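Local coordinates for protein fatty Acyl-Adenylate Ligase (Escherichia coli, PDB 3PBK) that belongs to the ANL clan of AMP-binding enzymes and is modelled with 5'-O-[(S)-(dodecanoyloxy)(hydroxy)phosphoryl]adenosine in its ligand pocket, at residues A[49-62]-A[84-96]. Residues are numbered along the deposited sequence; the frame is centred on the assembly and turned at random.
Sequences LEYQTLKARAEAGA and SEFVEAFFACQYA
Tyr95 enters helix 51-62 as a knob into the hole formed by Lys55, Ala58, Glu59 and Ala62, and each part of its side chain has its own neighbour. At the root, CB touches Ala62 CB. With CG anti to the carbonyl carbon (chi1 -84°), the ring then runs back along helix 51-62, toward its N-terminus: Ala58 CB lies over one face, 4.1 Å from Tyr95 CD1, while Glu59 CG approaches Tyr95 CE2 obliquely at 3.6 Å. At the tip, Tyr95 OH passes Lys55 CG, and its hydrogen bond goes to Asp27 of helix 22-29. Asp27 also pairs with Lys55 NZ, which bridges to Glu59 OE2 at 2.7 Å.

The helix axes come within 7.3 Å at a signed crossing angle of -59°, an approach permitted by small residues: Ala58 and Ala92 have CA atoms 4.0 Å apart, and Gly61 faces Ala92 without a side chain. The crossing packs the helix after edge strand 45-50 of the mixed sheet against the beta-alpha-beta crossover helix joining parallel strands 75-79 and 99-103. Nearer the helix starts Leu54 CD1 meets Val87 CG1 at 3.9 Å, while Leu54 CD2 reaches Phe91 CD2 farther along helix 84-95.

Beyond this apolar seam, Arg57 NH1 forms a salt bridge with Glu88 OE2 (2.8 Å), reaching it from above the carboxylate plane; Ser84 OG adds a weak bond to the same oxygen. An alanine-lined helix crossing is thus flanked by two charged networks, and the positive guanidinium would be expected to favour an ionised Glu88 despite its burial.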
loop_
_atom_site.group_PDB
_atom_site.type_symbol
_atom_site.label_atom_id
_atom_site.label_comp_id
_atom_site.label_asym_id
_atom_site.label_seq_id
_atom_site.Cartn_x
_atom_site.Cartn_y
_atom_site.Cartn_z
ATOM N N LEU A 49 16.037 4.249 -17.579
ATOM C CA LEU A 49 17.032 3.537 -16.796
ATOM C C LEU A 49 16.965 2.065 -17.146
ATOM O O LEU A 49 16.029 1.374 -16.744
ATOM C CB LEU A 49 16.778 3.721 -15.303
ATOM C CG LEU A 49 17.799 3.018 -14.413
ATOM C CD1 LEU A 49 19.203 3.420 -14.820
ATOM C CD2 LEU A 49 17.568 3.324 -12.945
ATOM N N GLU A 50 17.950 1.592 -17.907
ATOM C CA GLU A 50 18.040 0.175 -18.238
ATOM C C GLU A 50 18.625 -0.628 -17.087
ATOM O O GLU A 50 19.474 -0.142 -16.339
ATOM C CB GLU A 50 18.872 -0.027 -19.494
ATOM C CG GLU A 50 18.198 0.536 -20.710
ATOM C CD GLU A 50 19.178 0.917 -21.782
ATOM O OE1 GLU A 50 19.612 0.008 -22.530
ATOM O OE2 GLU A 50 19.507 2.127 -21.873
ATOM N N TYR A 51 18.162 -1.859 -16.931
ATOM C CA TYR A 51 18.643 -2.675 -15.832
ATOM C C TYR A 51 20.145 -2.879 -15.964
ATOM O O TYR A 51 20.884 -2.765 -14.978
ATOM C CB TYR A 51 17.906 -4.012 -15.783
ATOM C CG TYR A 51 16.439 -3.871 -15.462
ATOM C CD1 TYR A 51 16.021 -3.125 -14.362
ATOM C CD2 TYR A 51 15.469 -4.486 -16.253
ATOM C CE1 TYR A 51 14.691 -2.993 -14.060
ATOM C CE2 TYR A 51 14.133 -4.357 -15.955
ATOM C CZ TYR A 51 13.752 -3.612 -14.854
ATOM O OH TYR A 51 12.423 -3.474 -14.544
ATOM N N GLN A 52 20.592 -3.171 -17.185
ATOM C CA GLN A 52 22.015 -3.253 -17.476
ATOM C C GLN A 52 22.733 -2.079 -16.827
ATOM O O GLN A 52 23.674 -2.266 -16.057
ATOM C CB GLN A 52 22.247 -3.226 -18.982
ATOM C CG GLN A 52 23.715 -3.213 -19.383
ATOM C CD GLN A 52 23.921 -3.200 -20.894
ATOM O OE1 GLN A 52 22.971 -3.021 -21.674
ATOM N NE2 GLN A 52 25.171 -3.394 -21.315
ATOM N N THR A 53 22.266 -0.872 -17.138
ATOM C CA THR A 53 22.838 0.360 -16.607
ATOM C C THR A 53 22.654 0.472 -15.094
ATOM O O THR A 53 23.559 0.889 -14.372
ATOM C CB THR A 53 22.209 1.586 -17.295
ATOM O OG1 THR A 53 22.680 1.678 -18.648
ATOM C CG2 THR A 53 22.549 2.864 -16.544
ATOM N N LEU A 54 21.473 0.107 -14.618
ATOM C CA LEU A 54 21.188 0.151 -13.191
ATOM C C LEU A 54 22.201 -0.671 -12.383
ATOM O O LEU A 54 22.717 -0.209 -11.366
ATOM C CB LEU A 54 19.768 -0.329 -12.918
ATOM C CG LEU A 54 19.533 -0.809 -11.489
ATOM C CD1 LEU A 54 19.518 0.348 -10.503
ATOM C CD2 LEU A 54 18.240 -1.584 -11.425
ATOM N N LYS A 55 22.488 -1.886 -12.840
ATOM C CA LYS A 55 23.511 -2.726 -12.213
ATOM C C LYS A 55 24.838 -1.965 -11.991
ATOM O O LYS A 55 25.404 -1.970 -10.893
ATOM C CB LYS A 55 23.748 -3.969 -13.076
ATOM C CG LYS A 55 24.738 -4.971 -12.515
ATOM C CD LYS A 55 25.441 -5.717 -13.639
ATOM C CE LYS A 55 25.795 -7.148 -13.234
ATOM N NZ LYS A 55 26.663 -7.227 -12.024
ATOM N N ALA A 56 25.326 -1.313 -13.046
ATOM C CA ALA A 56 26.561 -0.549 -12.982
ATOM C C ALA A 56 26.461 0.544 -11.933
ATOM O O ALA A 56 27.247 0.586 -10.988
ATOM C CB ALA A 56 26.879 0.052 -14.335
ATOM N N ARG A 57 25.492 1.431 -12.103
ATOM C CA ARG A 57 25.310 2.510 -11.149
ATOM C C ARG A 57 25.141 1.985 -9.728
ATOM O O ARG A 57 25.546 2.636 -8.773
ATOM C CB ARG A 57 24.129 3.387 -11.551
ATOM C CG ARG A 57 24.324 4.044 -12.897
ATOM C CD ARG A 57 23.193 4.987 -13.233
ATOM N NE ARG A 57 23.331 5.522 -14.582
ATOM C CZ ARG A 57 22.406 6.258 -15.188
ATOM N NH1 ARG A 57 21.269 6.543 -14.564
ATOM N NH2 ARG A 57 22.612 6.710 -16.421
ATOM N N ALA A 58 24.556 0.802 -9.587
ATOM C CA ALA A 58 24.382 0.206 -8.263
ATOM C C ALA A 58 25.708 -0.288 -7.658
ATOM O O ALA A 58 25.962 -0.084 -6.471
ATOM C CB ALA A 58 23.352 -0.917 -8.305
ATOM N N GLU A 59 26.547 -0.932 -8.476
ATOM C CA GLU A 59 27.872 -1.387 -8.036
ATOM C C GLU A 59 28.750 -0.213 -7.612
ATOM O O GLU A 59 29.315 -0.213 -6.520
ATOM C CB GLU A 59 28.577 -2.160 -9.147
ATOM C CG GLU A 59 28.145 -3.602 -9.300
ATOM C CD GLU A 59 28.631 -4.209 -10.611
ATOM O OE1 GLU A 59 29.484 -3.586 -11.293
ATOM O OE2 GLU A 59 28.156 -5.308 -10.961
ATOM N N ALA A 60 28.867 0.780 -8.490
ATOM C CA ALA A 60 29.634 1.983 -8.193
ATOM C C ALA A 60 29.135 2.636 -6.910
ATOM O O ALA A 60 29.912 2.926 -5.999
ATOM C CB ALA A 60 29.552 2.962 -9.350
ATOM N N GLY A 61 27.829 2.866 -6.846
ATOM C CA GLY A 61 27.222 3.468 -5.674
ATOM C C GLY A 61 27.532 2.664 -4.432
ATOM O O GLY A 61 27.838 3.214 -3.381
ATOM N N ALA A 62 27.450 1.349 -4.557
ATOM C CA ALA A 62 27.786 0.473 -3.449
ATOM C C ALA A 62 29.191 0.789 -2.906
ATOM O O ALA A 62 29.420 0.794 -1.693
ATOM C CB ALA A 62 27.677 -0.988 -3.878
ATOM N N SER A 84 14.931 7.787 -11.193
ATOM C CA SER A 84 16.153 7.056 -11.518
ATOM C C SER A 84 17.199 7.179 -10.396
ATOM O O SER A 84 17.949 6.248 -10.133
ATOM C CB SER A 84 16.722 7.578 -12.844
ATOM O OG SER A 84 17.816 6.803 -13.316
ATOM N N GLU A 85 17.235 8.332 -9.735
ATOM C CA GLU A 85 18.164 8.582 -8.635
ATOM C C GLU A 85 17.915 7.681 -7.453
ATOM O O GLU A 85 18.846 7.145 -6.860
ATOM C CB GLU A 85 18.014 10.013 -8.143
ATOM C CG GLU A 85 18.584 11.031 -9.076
ATOM C CD GLU A 85 18.942 12.298 -8.345
ATOM O OE1 GLU A 85 18.075 12.781 -7.568
ATOM O OE2 GLU A 85 20.085 12.794 -8.544
ATOM N N PHE A 86 16.644 7.550 -7.092
ATOM C CA PHE A 86 16.279 6.763 -5.932
ATOM C C PHE A 86 16.513 5.277 -6.161
ATOM O O PHE A 86 16.972 4.568 -5.257
ATOM C CB PHE A 86 14.827 6.964 -5.560
ATOM C CG PHE A 86 14.325 5.911 -4.635
ATOM C CD1 PHE A 86 14.615 5.972 -3.282
ATOM C CD2 PHE A 86 13.612 4.824 -5.120
ATOM C CE1 PHE A 86 14.163 4.989 -2.421
ATOM C CE2 PHE A 86 13.162 3.834 -4.270
ATOM C CZ PHE A 86 13.429 3.910 -2.922
ATOM N N VAL A 87 16.169 4.804 -7.358
ATOM C CA VAL A 87 16.370 3.405 -7.700
ATOM C C VAL A 87 17.837 3.033 -7.540
ATOM O O VAL A 87 18.157 2.050 -6.877
ATOM C CB VAL A 87 15.900 3.081 -9.131
ATOM C CG1 VAL A 87 16.026 1.589 -9.411
ATOM C CG2 VAL A 87 14.468 3.528 -9.326
ATOM N N GLU A 88 18.728 3.822 -8.134
ATOM C CA GLU A 88 20.155 3.521 -8.069
ATOM C C GLU A 88 20.599 3.434 -6.621
ATOM O O GLU A 88 21.239 2.470 -6.211
ATOM C CB GLU A 88 20.976 4.582 -8.797
ATOM C CG GLU A 88 20.656 4.740 -10.274
ATOM C CD GLU A 88 21.248 6.022 -10.834
ATOM O OE1 GLU A 88 22.256 6.489 -10.259
ATOM O OE2 GLU A 88 20.711 6.568 -11.829
ATOM N N ALA A 89 20.243 4.449 -5.848
ATOM C CA ALA A 89 20.604 4.507 -4.437
ATOM C C ALA A 89 20.174 3.257 -3.674
ATOM O O ALA A 89 20.909 2.741 -2.831
ATOM C CB ALA A 89 19.995 5.743 -3.800
ATOM N N PHE A 90 18.969 2.787 -3.977
ATOM C CA PHE A 90 18.380 1.636 -3.302
ATOM C C PHE A 90 19.169 0.345 -3.555
ATOM O O PHE A 90 19.480 -0.393 -2.618
ATOM C CB PHE A 90 16.916 1.475 -3.716
ATOM C CG PHE A 90 16.229 0.337 -3.044
ATOM C CD1 PHE A 90 16.174 -0.901 -3.639
ATOM C CD2 PHE A 90 15.660 0.493 -1.804
ATOM C CE1 PHE A 90 15.559 -1.954 -3.010
ATOM C CE2 PHE A 90 15.040 -0.566 -1.178
ATOM C CZ PHE A 90 14.992 -1.785 -1.782
ATOM N N PHE A 91 19.496 0.071 -4.815
ATOM C CA PHE A 91 20.304 -1.103 -5.144
ATOM C C PHE A 91 21.775 -0.919 -4.767
ATOM O O PHE A 91 22.468 -1.873 -4.407
ATOM C CB PHE A 91 20.154 -1.468 -6.620
ATOM C CG PHE A 91 18.925 -2.273 -6.908
ATOM C CD1 PHE A 91 18.936 -3.652 -6.752
ATOM C CD2 PHE A 91 17.753 -1.656 -7.307
ATOM C CE1 PHE A 91 17.805 -4.400 -7.006
ATOM C CE2 PHE A 91 16.620 -2.399 -7.562
ATOM C CZ PHE A 91 16.644 -3.773 -7.412
ATOM N N ALA A 92 22.240 0.320 -4.853
ATOM C CA ALA A 92 23.542 0.656 -4.332
ATOM C C ALA A 92 23.617 0.162 -2.893
ATOM O O ALA A 92 24.664 -0.283 -2.433
ATOM C CB ALA A 92 23.767 2.151 -4.401
ATOM N N CYS A 93 22.499 0.223 -2.183
ATOM C CA CYS A 93 22.481 -0.248 -0.811
ATOM C C CYS A 93 22.594 -1.759 -0.737
ATOM O O CYS A 93 23.353 -2.294 0.074
ATOM C CB CYS A 93 21.225 0.218 -0.101
ATOM S SG CYS A 93 21.397 1.883 0.516
ATOM N N GLN A 94 21.837 -2.438 -1.590
ATOM C CA GLN A 94 21.818 -3.891 -1.623
ATOM C C GLN A 94 23.211 -4.446 -1.865
ATOM O O GLN A 94 23.649 -5.352 -1.156
ATOM C CB GLN A 94 20.866 -4.381 -2.716
ATOM C CG GLN A 94 19.424 -3.954 -2.524
ATOM C CD GLN A 94 18.914 -4.278 -1.136
ATOM O OE1 GLN A 94 18.348 -3.424 -0.467
ATOM N NE2 GLN A 94 19.119 -5.514 -0.695
ATOM N N TYR A 95 23.893 -3.892 -2.870
ATOM C CA TYR A 95 25.226 -4.334 -3.295
ATOM C C TYR A 95 26.290 -4.047 -2.253
ATOM O O TYR A 95 27.263 -4.785 -2.122
ATOM C CB TYR A 95 25.614 -3.644 -4.603
ATOM C CG TYR A 95 25.080 -4.331 -5.833
ATOM C CD1 TYR A 95 23.714 -4.390 -6.087
ATOM C CD2 TYR A 95 25.942 -4.925 -6.746
ATOM C CE1 TYR A 95 23.224 -5.025 -7.213
ATOM C CE2 TYR A 95 25.457 -5.562 -7.879
ATOM C CZ TYR A 95 24.101 -5.606 -8.104
ATOM O OH TYR A 95 23.630 -6.238 -9.225
ATOM N N ALA A 96 26.102 -2.953 -1.527
ATOM C CA ALA A 96 27.012 -2.569 -0.467
ATOM C C ALA A 96 26.640 -3.266 0.834
ATOM O O ALA A 96 27.241 -3.013 1.871
ATOM C CB ALA A 96 26.997 -1.074 -0.286
#